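Local atomic coordinates of proline dehydrogenase (Bradyrhizobium japonicum USDA 110, PDB entry 3HAZ), a protein that probably oxidises proline to glutamate in two steps, using an FAD-dependent proline dehydrogenase and an NAD-dependent 1-pyrroline-5-carboxylate dehydrogenase joined in one chain. Residues F277-E282 / D307-A312; K542-A547 / L711-G716; F653-P658 / G730-G735. One frame throughout, in Å; residues are numbered along the deposited sequence.

Contact 1: residues F277-E282 / D307-A312. With FAD (flavin-adenine dinucleotide), chain C.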
loop_
_atom_site.group_PDB
_atom_site.type_symbol
_atom_site.label_atom_id
_atom_site.label_comp_id
_atom_site.label_asym_id
_atom_site.label_seq_id
_atom_site.Cartn_x
_atom_site.Cartn_y
_atom_site.Cartn_z
ATOM N N PHE A 277 57.829 21.107 -3.545
ATOM C CA PHE A 277 56.943 22.209 -3.907
ATOM C C PHE A 277 55.707 21.649 -4.625
ATOM O O PHE A 277 55.806 21.177 -5.756
ATOM C CB PHE A 277 57.709 23.189 -4.808
ATOM C CG PHE A 277 56.945 24.434 -5.157
ATOM C CD1 PHE A 277 56.963 25.539 -4.311
ATOM C CD2 PHE A 277 56.228 24.510 -6.338
ATOM C CE1 PHE A 277 56.262 26.690 -4.631
ATOM C CE2 PHE A 277 55.523 25.663 -6.674
ATOM C CZ PHE A 277 55.540 26.754 -5.820
ATOM N N THR A 278 54.549 21.697 -3.967
ATOM C CA THR A 278 53.356 21.027 -4.488
ATOM C C THR A 278 52.239 22.004 -4.838
ATOM O O THR A 278 51.808 22.790 -3.994
ATOM C CB THR A 278 52.798 19.983 -3.482
ATOM O OG1 THR A 278 53.867 19.174 -2.980
ATOM C CG2 THR A 278 51.760 19.082 -4.155
ATOM N N VAL A 279 51.787 21.953 -6.089
ATOM C CA VAL A 279 50.606 22.701 -6.520
ATOM C C VAL A 279 49.327 21.916 -6.204
ATOM O O VAL A 279 49.088 20.836 -6.756
ATOM C CB VAL A 279 50.656 23.033 -8.032
ATOM C CG1 VAL A 279 49.445 23.884 -8.443
ATOM C CG2 VAL A 279 51.969 23.749 -8.383
ATOM N N ASP A 280 48.511 22.455 -5.303
ATOM C CA ASP A 280 47.284 21.774 -4.888
ATOM C C ASP A 280 46.324 21.631 -6.063
ATOM O O ASP A 280 46.399 22.385 -7.043
ATOM C CB ASP A 280 46.592 22.546 -3.761
ATOM C CG ASP A 280 47.310 22.413 -2.418
ATOM O OD1 ASP A 280 48.200 21.540 -2.277
ATOM O OD2 ASP A 280 46.969 23.185 -1.495
ATOM N N ALA A 281 45.421 20.663 -5.960
ATOM C CA ALA A 281 44.368 20.491 -6.952
ATOM C C ALA A 281 43.080 21.087 -6.400
ATOM O O ALA A 281 42.738 20.873 -5.235
ATOM C CB ALA A 281 44.185 19.025 -7.280
ATOM N N GLU A 282 42.372 21.840 -7.235
ATOM C CA GLU A 282 41.163 22.529 -6.794
ATOM C C GLU A 282 39.933 22.020 -7.552
ATOM O O GLU A 282 39.820 20.820 -7.804
ATOM C CB GLU A 282 41.359 24.049 -6.909
ATOM C CG GLU A 282 42.608 24.505 -6.126
ATOM C CD GLU A 282 42.825 26.007 -6.110
ATOM O OE1 GLU A 282 42.099 26.714 -5.376
ATOM O OE2 GLU A 282 43.747 26.478 -6.806
ATOM N N ASP A 307 64.419 17.980 -7.858
ATOM C CA ASP A 307 63.454 16.881 -7.864
ATOM C C ASP A 307 62.219 17.130 -6.981
ATOM O O ASP A 307 61.445 16.205 -6.710
ATOM C CB ASP A 307 64.133 15.573 -7.421
ATOM C CG ASP A 307 65.309 15.178 -8.311
ATOM O OD1 ASP A 307 65.395 15.662 -9.461
ATOM O OD2 ASP A 307 66.149 14.370 -7.856
ATOM N N GLY A 308 62.025 18.367 -6.538
ATOM C CA GLY A 308 60.967 18.659 -5.579
ATOM C C GLY A 308 59.649 19.180 -6.133
ATOM O O GLY A 308 58.652 19.248 -5.408
ATOM N N PHE A 309 59.633 19.555 -7.410
ATOM C CA PHE A 309 58.420 20.101 -8.013
ATOM C C PHE A 309 57.367 19.022 -8.181
ATOM O O PHE A 309 57.687 17.868 -8.461
ATOM C CB PHE A 309 58.708 20.753 -9.366
ATOM C CG PHE A 309 57.518 21.456 -9.964
ATOM C CD1 PHE A 309 57.271 22.793 -9.687
ATOM C CD2 PHE A 309 56.644 20.779 -10.802
ATOM C CE1 PHE A 309 56.176 23.441 -10.231
ATOM C CE2 PHE A 309 55.542 21.424 -11.344
ATOM C CZ PHE A 309 55.311 22.756 -11.061
ATOM N N GLY A 310 56.105 19.408 -8.018
ATOM C CA GLY A 310 55.016 18.461 -8.130
ATOM C C GLY A 310 53.630 19.064 -8.004
ATOM O O GLY A 310 53.462 20.289 -7.912
ATOM N N LEU A 311 52.633 18.185 -7.999
ATOM C CA LEU A 311 51.239 18.601 -7.969
ATOM C C LEU A 311 50.386 17.509 -7.348
ATOM O O LEU A 311 50.802 16.346 -7.263
ATOM C CB LEU A 311 50.733 18.870 -9.381
ATOM C CG LEU A 311 50.231 17.632 -10.136
ATOM C CD1 LEU A 311 49.433 18.043 -11.372
ATOM C CD2 LEU A 311 51.382 16.714 -10.520
ATOM N N ALA A 312 49.188 17.894 -6.923
ATOM C CA ALA A 312 48.212 16.937 -6.410
ATOM C C ALA A 312 47.282 16.512 -7.543
ATOM O O ALA A 312 46.988 17.304 -8.445
ATOM C CB ALA A 312 47.414 17.548 -5.268
HETATM P PA FAD C . 38.053 8.764 3.271
HETATM O O1A FAD C . 36.962 8.823 4.486
HETATM O O2A FAD C . 38.486 7.400 2.969
HETATM O O5B FAD C . 37.373 9.388 1.933
HETATM C C5B FAD C . 36.777 10.650 2.028
HETATM C C4B FAD C . 36.471 11.185 0.623
HETATM O O4B FAD C . 35.924 10.235 -0.445
HETATM C C3B FAD C . 36.230 12.517 0.246
HETATM O O3B FAD C . 37.073 13.533 0.762
HETATM C C2B FAD C . 35.914 12.431 -1.225
HETATM O O2B FAD C . 36.940 12.802 -2.127
HETATM C C1B FAD C . 35.345 11.071 -1.425
HETATM N N9A FAD C . 33.905 10.913 -1.329
HETATM C C8A FAD C . 33.086 11.105 -0.221
HETATM N N7A FAD C . 31.807 10.789 -0.591
HETATM C C5A FAD C . 31.840 10.390 -1.947
HETATM C C6A FAD C . 30.767 9.936 -2.898
HETATM N N6A FAD C . 29.378 9.849 -2.463
HETATM N N1A FAD C . 31.071 9.606 -4.134
HETATM C C2A FAD C . 32.406 9.669 -4.579
HETATM N N3A FAD C . 33.437 10.108 -3.666
HETATM C C4A FAD C . 33.118 10.450 -2.377
HETATM N N1 FAD C . 42.094 17.313 -1.971
HETATM C C2 FAD C . 41.985 18.095 -3.095
HETATM O O2 FAD C . 40.799 18.117 -3.796
HETATM N N3 FAD C . 43.089 18.918 -3.503
HETATM C C4 FAD C . 44.248 18.923 -2.780
HETATM O O4 FAD C . 45.348 19.674 -3.216
HETATM C C4X FAD C . 44.367 18.102 -1.606
HETATM N N5 FAD C . 45.633 18.090 -0.809
HETATM C C5X FAD C . 45.728 17.280 0.348
HETATM C C6 FAD C . 46.970 17.277 1.135
HETATM C C7 FAD C . 47.065 16.462 2.287
HETATM C C7M FAD C . 48.346 16.485 3.105
HETATM C C8 FAD C . 45.923 15.611 2.698
HETATM C C8M FAD C . 45.996 14.720 3.949
HETATM C C9 FAD C . 44.738 15.617 1.943
HETATM C C9A FAD C . 44.628 16.470 0.746
HETATM N N10 FAD C . 43.395 16.482 -0.045
HETATM C C10 FAD C . 43.306 17.314 -1.223
HETATM C "C1'" FAD C . 42.270 15.528 0.217
HETATM C "C2'" FAD C . 41.146 16.035 1.156
HETATM O "O2'" FAD C . 41.587 17.184 1.872
HETATM C "C3'" FAD C . 40.707 14.885 2.078
HETATM O "O3'" FAD C . 41.656 14.710 3.124
HETATM C "C4'" FAD C . 40.533 13.522 1.316
HETATM O "O4'" FAD C . 39.819 13.545 0.129
HETATM C "C5'" FAD C . 40.050 12.387 2.258
HETATM O "O5'" FAD C . 40.400 11.095 1.790
HETATM P P FAD C . 40.671 9.915 2.924
HETATM O O1P FAD C . 41.196 8.526 2.164
HETATM O O2P FAD C . 41.635 10.400 3.919
HETATM O O3P FAD C . 39.271 9.729 3.744
HETATM O O HOH W 1 47.325 20.027 -8.816
#

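Contact 2: residues K542-A547 / L711-G716. With NAD (nicotinamide-adenine-dinucleotide), chain D.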
loop_
_atom_site.group_PDB
_atom_site.type_symbol
_atom_site.label_atom_id
_atom_site.label_comp_id
_atom_site.label_asym_id
_atom_site.label_seq_id
_atom_site.Cartn_x
_atom_site.Cartn_y
_atom_site.Cartn_z
ATOM N N LYS A 542 19.385 43.335 -39.945
ATOM C CA LYS A 542 18.516 44.158 -40.781
ATOM C C LYS A 542 17.456 44.839 -39.921
ATOM O O LYS A 542 16.894 44.220 -39.017
ATOM C CB LYS A 542 17.836 43.314 -41.864
ATOM C CG LYS A 542 16.655 42.491 -41.359
ATOM C CD LYS A 542 15.617 42.266 -42.449
ATOM C CE LYS A 542 16.006 41.120 -43.365
ATOM N NZ LYS A 542 15.987 39.815 -42.648
ATOM N N PRO A 543 17.189 46.125 -40.196
ATOM C CA PRO A 543 16.146 46.868 -39.479
ATOM C C PRO A 543 14.772 46.215 -39.624
ATOM O O PRO A 543 14.435 45.698 -40.690
ATOM C CB PRO A 543 16.162 48.236 -40.164
ATOM C CG PRO A 543 17.546 48.369 -40.699
ATOM C CD PRO A 543 17.943 46.986 -41.123
ATOM N N ILE A 544 13.992 46.242 -38.547
ATOM C CA ILE A 544 12.651 45.669 -38.547
ATOM C C ILE A 544 11.593 46.766 -38.507
ATOM O O ILE A 544 11.402 47.420 -37.480
ATOM C CB ILE A 544 12.446 44.718 -37.353
ATOM C CG1 ILE A 544 13.337 43.485 -37.503
ATOM C CG2 ILE A 544 10.985 44.310 -37.236
ATOM C CD1 ILE A 544 13.047 42.399 -36.499
ATOM N N ALA A 545 10.908 46.955 -39.630
ATOM C CA ALA A 545 9.916 48.017 -39.770
ATOM C C ALA A 545 8.895 48.047 -38.630
ATOM O O ALA A 545 8.320 47.018 -38.270
ATOM C CB ALA A 545 9.209 47.900 -41.112
ATOM N N ASP A 546 8.679 49.236 -38.073
ATOM C CA ASP A 546 7.668 49.441 -37.040
ATOM C C ASP A 546 6.265 49.225 -37.593
ATOM O O ASP A 546 6.035 49.337 -38.794
ATOM C CB ASP A 546 7.764 50.855 -36.461
ATOM C CG ASP A 546 8.767 50.961 -35.331
ATOM O OD1 ASP A 546 9.342 49.922 -34.932
ATOM O OD2 ASP A 546 8.976 52.091 -34.837
ATOM N N ALA A 547 5.328 48.916 -36.702
ATOM C CA ALA A 547 3.929 48.798 -37.075
ATOM C C ALA A 547 3.233 50.149 -36.936
ATOM O O ALA A 547 3.617 50.975 -36.108
ATOM C CB ALA A 547 3.237 47.754 -36.209
ATOM N N LEU A 711 3.025 39.251 -33.767
ATOM C CA LEU A 711 4.056 40.177 -33.320
ATOM C C LEU A 711 3.800 41.568 -33.888
ATOM O O LEU A 711 3.649 41.732 -35.097
ATOM C CB LEU A 711 5.437 39.702 -33.762
ATOM C CG LEU A 711 6.594 40.476 -33.134
ATOM C CD1 LEU A 711 6.802 40.013 -31.694
ATOM C CD2 LEU A 711 7.866 40.300 -33.949
ATOM N N VAL A 712 3.746 42.562 -33.008
ATOM C CA VAL A 712 3.649 43.954 -33.421
ATOM C C VAL A 712 4.825 44.726 -32.838
ATOM O O VAL A 712 4.984 44.791 -31.622
ATOM C CB VAL A 712 2.342 44.594 -32.932
ATOM C CG1 VAL A 712 2.354 46.088 -33.194
ATOM C CG2 VAL A 712 1.144 43.939 -33.608
ATOM N N THR A 713 5.654 45.300 -33.703
ATOM C CA THR A 713 6.810 46.063 -33.242
ATOM C C THR A 713 6.560 47.567 -33.251
ATOM O O THR A 713 5.703 48.067 -33.983
ATOM C CB THR A 713 8.069 45.769 -34.080
ATOM O OG1 THR A 713 7.813 46.089 -35.456
ATOM C CG2 THR A 713 8.463 44.301 -33.952
ATOM N N GLY A 714 7.327 48.281 -32.433
ATOM C CA GLY A 714 7.216 49.723 -32.345
ATOM C C GLY A 714 7.642 50.232 -30.984
ATOM O O GLY A 714 8.223 49.494 -30.184
ATOM N N ASP A 715 7.344 51.498 -30.718
ATOM C CA ASP A 715 7.717 52.130 -29.459
ATOM C C ASP A 715 6.625 51.983 -28.402
ATOM O O ASP A 715 5.732 51.142 -28.525
ATOM C CB ASP A 715 8.024 53.611 -29.686
ATOM C CG ASP A 715 6.990 54.290 -30.563
ATOM O OD1 ASP A 715 5.887 53.724 -30.737
ATOM O OD2 ASP A 715 7.282 55.387 -31.084
ATOM N N GLY A 716 6.706 52.813 -27.366
ATOM C CA GLY A 716 5.731 52.798 -26.294
ATOM C C GLY A 716 4.366 53.287 -26.738
ATOM O O GLY A 716 3.372 53.083 -26.040
HETATM P PA NAD D . 10.132 50.192 -20.033
HETATM O O1A NAD D . 8.977 50.665 -18.968
HETATM O O2A NAD D . 10.957 51.348 -20.419
HETATM O O5B NAD D . 9.350 49.572 -21.372
HETATM C C5B NAD D . 9.287 48.162 -21.541
HETATM C C4B NAD D . 8.212 47.768 -22.566
HETATM O O4B NAD D . 6.947 48.529 -22.474
HETATM C C3B NAD D . 8.613 47.983 -24.083
HETATM O O3B NAD D . 8.430 46.953 -25.005
HETATM C C2B NAD D . 8.043 49.373 -24.348
HETATM O O2B NAD D . 8.123 49.933 -25.640
HETATM C C1B NAD D . 6.739 49.246 -23.688
HETATM N N9A NAD D . 6.148 50.561 -23.402
HETATM C C8A NAD D . 6.799 51.736 -23.207
HETATM N N7A NAD D . 5.821 52.742 -22.953
HETATM C C5A NAD D . 4.546 52.132 -23.001
HETATM C C6A NAD D . 3.263 52.640 -22.829
HETATM N N6A NAD D . 3.080 54.053 -22.539
HETATM N N1A NAD D . 2.186 51.819 -22.928
HETATM C C2A NAD D . 2.366 50.473 -23.203
HETATM N N3A NAD D . 3.628 49.972 -23.373
HETATM C C4A NAD D . 4.721 50.805 -23.272
HETATM O O3 NAD D . 11.070 48.962 -19.382
HETATM P PN NAD D . 12.539 48.582 -20.086
HETATM O O1N NAD D . 13.430 49.977 -20.272
HETATM O O2N NAD D . 12.317 47.944 -21.385
HETATM O O5D NAD D . 13.382 47.530 -19.103
HETATM C C5D NAD D . 13.923 47.994 -17.874
HETATM C C4D NAD D . 12.926 47.875 -16.701
HETATM O O4D NAD D . 12.086 46.641 -16.663
HETATM C C3D NAD D . 13.422 48.051 -15.201
HETATM O O3D NAD D . 12.852 49.057 -14.400
HETATM C C2D NAD D . 13.353 46.584 -14.722
HETATM O O2D NAD D . 13.667 46.231 -13.389
HETATM C C1D NAD D . 12.094 46.136 -15.344
HETATM N N1N NAD D . 12.104 44.668 -15.395
HETATM C C2N NAD D . 11.510 43.939 -14.347
HETATM C C3N NAD D . 11.532 42.480 -14.382
HETATM C C7N NAD D . 10.872 41.684 -13.241
HETATM O O7N NAD D . 10.704 40.525 -13.369
HETATM N N7N NAD D . 10.339 42.376 -12.085
HETATM C C4N NAD D . 12.182 41.774 -15.513
HETATM C C5N NAD D . 12.768 42.499 -16.554
HETATM C C6N NAD D . 12.746 43.979 -16.524
#

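Contact 3: residues F653-P658 / G730-G735. With NAD (nicotinamide-adenine-dinucleotide), chain D.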
loop_
_atom_site.group_PDB
_atom_site.type_symbol
_atom_site.label_atom_id
_atom_site.label_comp_id
_atom_site.label_asym_id
_atom_site.label_seq_id
_atom_site.Cartn_x
_atom_site.Cartn_y
_atom_site.Cartn_z
ATOM N N PHE A 653 -4.633 38.263 -25.091
ATOM C CA PHE A 653 -3.672 38.909 -24.211
ATOM C C PHE A 653 -2.695 39.752 -25.004
ATOM O O PHE A 653 -2.229 39.355 -26.077
ATOM C CB PHE A 653 -2.915 37.885 -23.364
ATOM C CG PHE A 653 -3.383 37.816 -21.938
ATOM C CD1 PHE A 653 -2.716 38.522 -20.942
ATOM C CD2 PHE A 653 -4.483 37.053 -21.589
ATOM C CE1 PHE A 653 -3.145 38.461 -19.625
ATOM C CE2 PHE A 653 -4.914 36.983 -20.269
ATOM C CZ PHE A 653 -4.240 37.687 -19.287
ATOM N N VAL A 654 -2.416 40.932 -24.469
ATOM C CA VAL A 654 -1.334 41.776 -24.951
ATOM C C VAL A 654 -0.107 41.503 -24.087
ATOM O O VAL A 654 -0.167 41.631 -22.867
ATOM C CB VAL A 654 -1.719 43.262 -24.847
ATOM C CG1 VAL A 654 -0.544 44.165 -25.216
ATOM C CG2 VAL A 654 -2.929 43.548 -25.722
ATOM N N ALA A 655 0.991 41.094 -24.718
ATOM C CA ALA A 655 2.239 40.841 -24.008
ATOM C C ALA A 655 3.270 41.902 -24.363
ATOM O O ALA A 655 3.587 42.105 -25.536
ATOM C CB ALA A 655 2.771 39.456 -24.332
ATOM N N ILE A 656 3.787 42.580 -23.345
ATOM C CA ILE A 656 4.770 43.637 -23.547
ATOM C C ILE A 656 6.028 43.307 -22.746
ATOM O O ILE A 656 5.959 43.093 -21.541
ATOM C CB ILE A 656 4.211 45.003 -23.110
ATOM C CG1 ILE A 656 3.023 45.402 -23.989
ATOM C CG2 ILE A 656 5.299 46.058 -23.152
ATOM C CD1 ILE A 656 2.255 46.594 -23.473
ATOM N N SER A 657 7.172 43.270 -23.423
ATOM C CA SER A 657 8.402 42.772 -22.820
ATOM C C SER A 657 9.551 43.780 -22.906
ATOM O O SER A 657 9.527 44.672 -23.754
ATOM C CB SER A 657 8.806 41.462 -23.500
ATOM O OG SER A 657 8.837 41.617 -24.909
ATOM N N PRO A 658 10.567 43.626 -22.030
ATOM C CA PRO A 658 11.724 44.524 -21.964
ATOM C C PRO A 658 12.891 44.036 -22.818
ATOM O O PRO A 658 12.844 42.939 -23.378
ATOM C CB PRO A 658 12.140 44.452 -20.485
ATOM C CG PRO A 658 11.463 43.205 -19.918
ATOM C CD PRO A 658 10.663 42.559 -21.020
ATOM N N GLY A 730 -6.682 41.115 -21.363
ATOM C CA GLY A 730 -5.691 41.225 -20.311
ATOM C C GLY A 730 -4.336 41.629 -20.839
ATOM O O GLY A 730 -4.081 41.579 -22.051
ATOM N N VAL A 731 -3.469 42.035 -19.917
ATOM C CA VAL A 731 -2.141 42.517 -20.251
ATOM C C VAL A 731 -1.085 41.908 -19.322
ATOM O O VAL A 731 -1.207 41.952 -18.096
ATOM C CB VAL A 731 -2.075 44.054 -20.178
ATOM C CG1 VAL A 731 -0.641 44.547 -20.351
ATOM C CG2 VAL A 731 -3.000 44.679 -21.229
ATOM N N VAL A 732 -0.061 41.315 -19.921
ATOM C CA VAL A 732 1.091 40.838 -19.168
ATOM C C VAL A 732 2.277 41.728 -19.543
ATOM O O VAL A 732 2.674 41.796 -20.709
ATOM C CB VAL A 732 1.373 39.338 -19.433
ATOM C CG1 VAL A 732 1.532 39.078 -20.921
ATOM C CG2 VAL A 732 2.603 38.850 -18.647
ATOM N N PHE A 733 2.811 42.435 -18.549
ATOM C CA PHE A 733 3.824 43.462 -18.778
ATOM C C PHE A 733 5.059 43.290 -17.900
ATOM O O PHE A 733 4.960 42.994 -16.709
ATOM C CB PHE A 733 3.213 44.841 -18.520
ATOM C CG PHE A 733 4.213 45.954 -18.482
ATOM C CD1 PHE A 733 4.618 46.578 -19.649
ATOM C CD2 PHE A 733 4.744 46.385 -17.278
ATOM C CE1 PHE A 733 5.540 47.605 -19.616
ATOM C CE2 PHE A 733 5.663 47.413 -17.239
ATOM C CZ PHE A 733 6.060 48.027 -18.411
ATOM N N THR A 734 6.227 43.481 -18.494
ATOM C CA THR A 734 7.447 43.580 -17.708
ATOM C C THR A 734 8.234 44.786 -18.178
ATOM O O THR A 734 8.577 44.893 -19.358
ATOM C CB THR A 734 8.318 42.320 -17.816
ATOM O OG1 THR A 734 7.588 41.194 -17.320
ATOM C CG2 THR A 734 9.572 42.490 -16.989
ATOM N N GLY A 735 8.506 45.703 -17.258
ATOM C CA GLY A 735 9.160 46.950 -17.615
ATOM C C GLY A 735 9.197 47.934 -16.464
ATOM O O GLY A 735 9.186 47.541 -15.294
HETATM P PA NAD D . 10.132 50.192 -20.033
HETATM O O1A NAD D . 8.977 50.665 -18.968
HETATM O O2A NAD D . 10.957 51.348 -20.419
HETATM O O5B NAD D . 9.350 49.572 -21.372
HETATM C C5B NAD D . 9.287 48.162 -21.541
HETATM C C4B NAD D . 8.212 47.768 -22.566
HETATM O O4B NAD D . 6.947 48.529 -22.474
HETATM C C3B NAD D . 8.613 47.983 -24.083
HETATM O O3B NAD D . 8.430 46.953 -25.005
HETATM C C2B NAD D . 8.043 49.373 -24.348
HETATM O O2B NAD D . 8.123 49.933 -25.640
HETATM C C1B NAD D . 6.739 49.246 -23.688
HETATM N N9A NAD D . 6.148 50.561 -23.402
HETATM C C8A NAD D . 6.799 51.736 -23.207
HETATM N N7A NAD D . 5.821 52.742 -22.953
HETATM C C5A NAD D . 4.546 52.132 -23.001
HETATM C C6A NAD D . 3.263 52.640 -22.829
HETATM N N6A NAD D . 3.080 54.053 -22.539
HETATM N N1A NAD D . 2.186 51.819 -22.928
HETATM C C2A NAD D . 2.366 50.473 -23.203
HETATM N N3A NAD D . 3.628 49.972 -23.373
HETATM C C4A NAD D . 4.721 50.805 -23.272
HETATM O O3 NAD D . 11.070 48.962 -19.382
HETATM P PN NAD D . 12.539 48.582 -20.086
HETATM O O1N NAD D . 13.430 49.977 -20.272
HETATM O O2N NAD D . 12.317 47.944 -21.385
HETATM O O5D NAD D . 13.382 47.530 -19.103
HETATM C C5D NAD D . 13.923 47.994 -17.874
HETATM C C4D NAD D . 12.926 47.875 -16.701
HETATM O O4D NAD D . 12.086 46.641 -16.663
HETATM C C3D NAD D . 13.422 48.051 -15.201
HETATM O O3D NAD D . 12.852 49.057 -14.400
HETATM C C2D NAD D . 13.353 46.584 -14.722
HETATM O O2D NAD D . 13.667 46.231 -13.389
HETATM C C1D NAD D . 12.094 46.136 -15.344
HETATM N N1N NAD D . 12.104 44.668 -15.395
HETATM C C2N NAD D . 11.510 43.939 -14.347
HETATM C C3N NAD D . 11.532 42.480 -14.382
HETATM C C7N NAD D . 10.872 41.684 -13.241
HETATM O O7N NAD D . 10.704 40.525 -13.369
HETATM N N7N NAD D . 10.339 42.376 -12.085
HETATM C C4N NAD D . 12.182 41.774 -15.513
HETATM C C5N NAD D . 12.768 42.499 -16.554
HETATM C C6N NAD D . 12.746 43.979 -16.524
#

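Contact 1: residues F277-E282 / D307-A312
The two phenyl rings, Phe277 and Phe309, lie side by side and point the same way, meeting obliquely with CD2 of Phe277 3.9 Å from CD1 of Phe309. Phe277, Val279, Phe309 and Leu311 project from the same face of the sheet; with both CG atoms anti to their backbone N (chi1 -175° and -174°), the rings of Phe277 and Phe309 run alongside each other. Helix 252-272 receives Phe277, and helix 287-298, which connects the two strands, receives Phe309. The third flat group is the flavin, whose N3 gives a hydrogen bond to Ala281 O at 2.6 Å, while Ala281 N answers with one to O4 at 2.9 Å. The methyl CB of Ala312 reaches the same O4 at 3.6 Å.

Between these ends runs a parallel ladder. Phe277 N bonds almost straight to Gly308 O and Val279 N to Gly310 O, whereas Gly310 N to Phe277 O is weak, bent to 123°. Val279 O takes Ala312 N at 2.9 Å and also a water, which sits 2.8 Å from Ala312 O and so bridges the strand ends. Such neighbouring parallel strands with an intervening helix form a beta-alpha-beta unit of the proline dehydrogenase TIM barrel, with the flavin at their C-terminal ends.

Asp280 brings CB close to O4, but its carboxylate is held in salt bridges to Lys239 and Arg341, which would offset its negative charge beside the flavin. The paired backbone groups of Ala281 match the donor and acceptor of the pyrimidine ring, and the N-H on O4 would probably draw electron density towards that oxygen.

Contact 2: residues K542-A547 / L711-G716
Ala547 and Thr713 form the close-packed half of this contact, where two loops run at roughly a right angle to each other. Ala547 N donates to Thr713 O at 2.9 Å, a fairly straight bond (163°) that arrives from above the carbonyl plane. From the same residue the methyl CB turns in beside this bond and meets CG1 of Val712 at 3.6 Å. That branch of Val712 is anti to its backbone N, and the side chain also rests on Ala552 and Ala555 of helix 549-567, which starts just after Ala547. Thr713 holds its hydroxyl in the crowded position between N and carbonyl carbon (chi1 59°), which places OG1 3.0 Å from Ala545 O. Its other branch, CG2, meets CG2 of Ile544 at 4.1 Å, the two side chains crossing nearly at a right angle; Ile544 continues onto Pro689 and Arg693 of helix 689-702.

Towards solvent the contact loosens. The exposed Asp546 lays OD1 3.4 Å from CA of Gly714, against the backbone of that residue, and its OD2 stands 5.3 Å from OD2 of Asp715.

The backbone of Gly714 takes angles (phi 153°) that call for glycine, and its O accepts a hydrogen bond from Lys683, an NAD-binding residue. Asp715, at the N-cap of helix 716-724, accepts weak hydrogen bonds at OD1 from the backbone N atoms of Arg717 and Ile718, and Gly716 brings its O to 3.2 Å from C6A of the NAD adenine. With Glu686 touching both aspartates, the acidic groups would probably repel one another mildly. The one backbone bond between the loops, from Ala547 N, lies away from them at the packed end, beside the apolar contact of Ala547 with Val712.

Contact 3: residues F653-P658 / G730-G735
Four backbone hydrogen bonds zip the strands together in parallel, alternating in direction. Val654 N gives to Gly730 O at 3.0 Å, and Val732 N returns a bond to Val654 O. Ile656 N then reaches Val732 O at 3.0 Å, nearly along the C=O axis and almost straight (171°), and Thr734 N closes the ladder on Ile656 O at 3.1 Å. Just beyond it, Ser657 O accepts the ribose hydroxyl O3B of NAD at 2.8 Å.

Outside the ladder, Phe653 folds its ring over Gly730, whose CA lies 4.0 Å from the ring centroid in a CH-pi contact, 16° off the normal. A side chain on Gly730 would run into CZ of that ring. An alanine in place of Phe653 would remove the ring and would probably leave Gly730 and the start of the ladder less well packed. On the same side of the sheet Val732 presses CG1 against the methyl of Ala655. On the other, CG2 of Ile656 sits at the edge of the Phe733 ring, 3.6 Å from CD1, and both residues also touch O4B of the adenosine ribose.

At the strand ends Pro658 CG packs on Thr734 CG2 at 3.6 Å, while Thr734 OG1 is hydrogen-bonded to Gln669. This bond is consistent with a fixed rotation of the side chain, in which CG2 lies 3.1 Å from C4N of the nicotinamide. The arrangement belongs to the NAD-binding Rossmann-type sheet of the aldehyde dehydrogenase family: apolar groups bear on the cofactor, and a methyl is set against the carbon that receives hydride, close to Glu760, a predicted active-site residue.

In the fold
Contacts 1 and 3 are buried pairs of parallel strands whose C-terminal ends meet a cofactor, but they belong to different catalytic units: their centres lie about 56 Å apart, on opposite sides of the chain's centre. Contact 1 joins strands linked by a single helix in a barrel, and contact 3 joins strands far apart in sequence within an open sheet. Contact 2 is partly exposed, pairs two loops and carries just one backbone bond, with acidic groups at its rim. It shares NAD with contact 3, their centres about 16 Å apart, and their segments alternate along the chain; contact 2 lies at the adenine end, whereas contact 3 reaches from the adenosine to the nicotinamide.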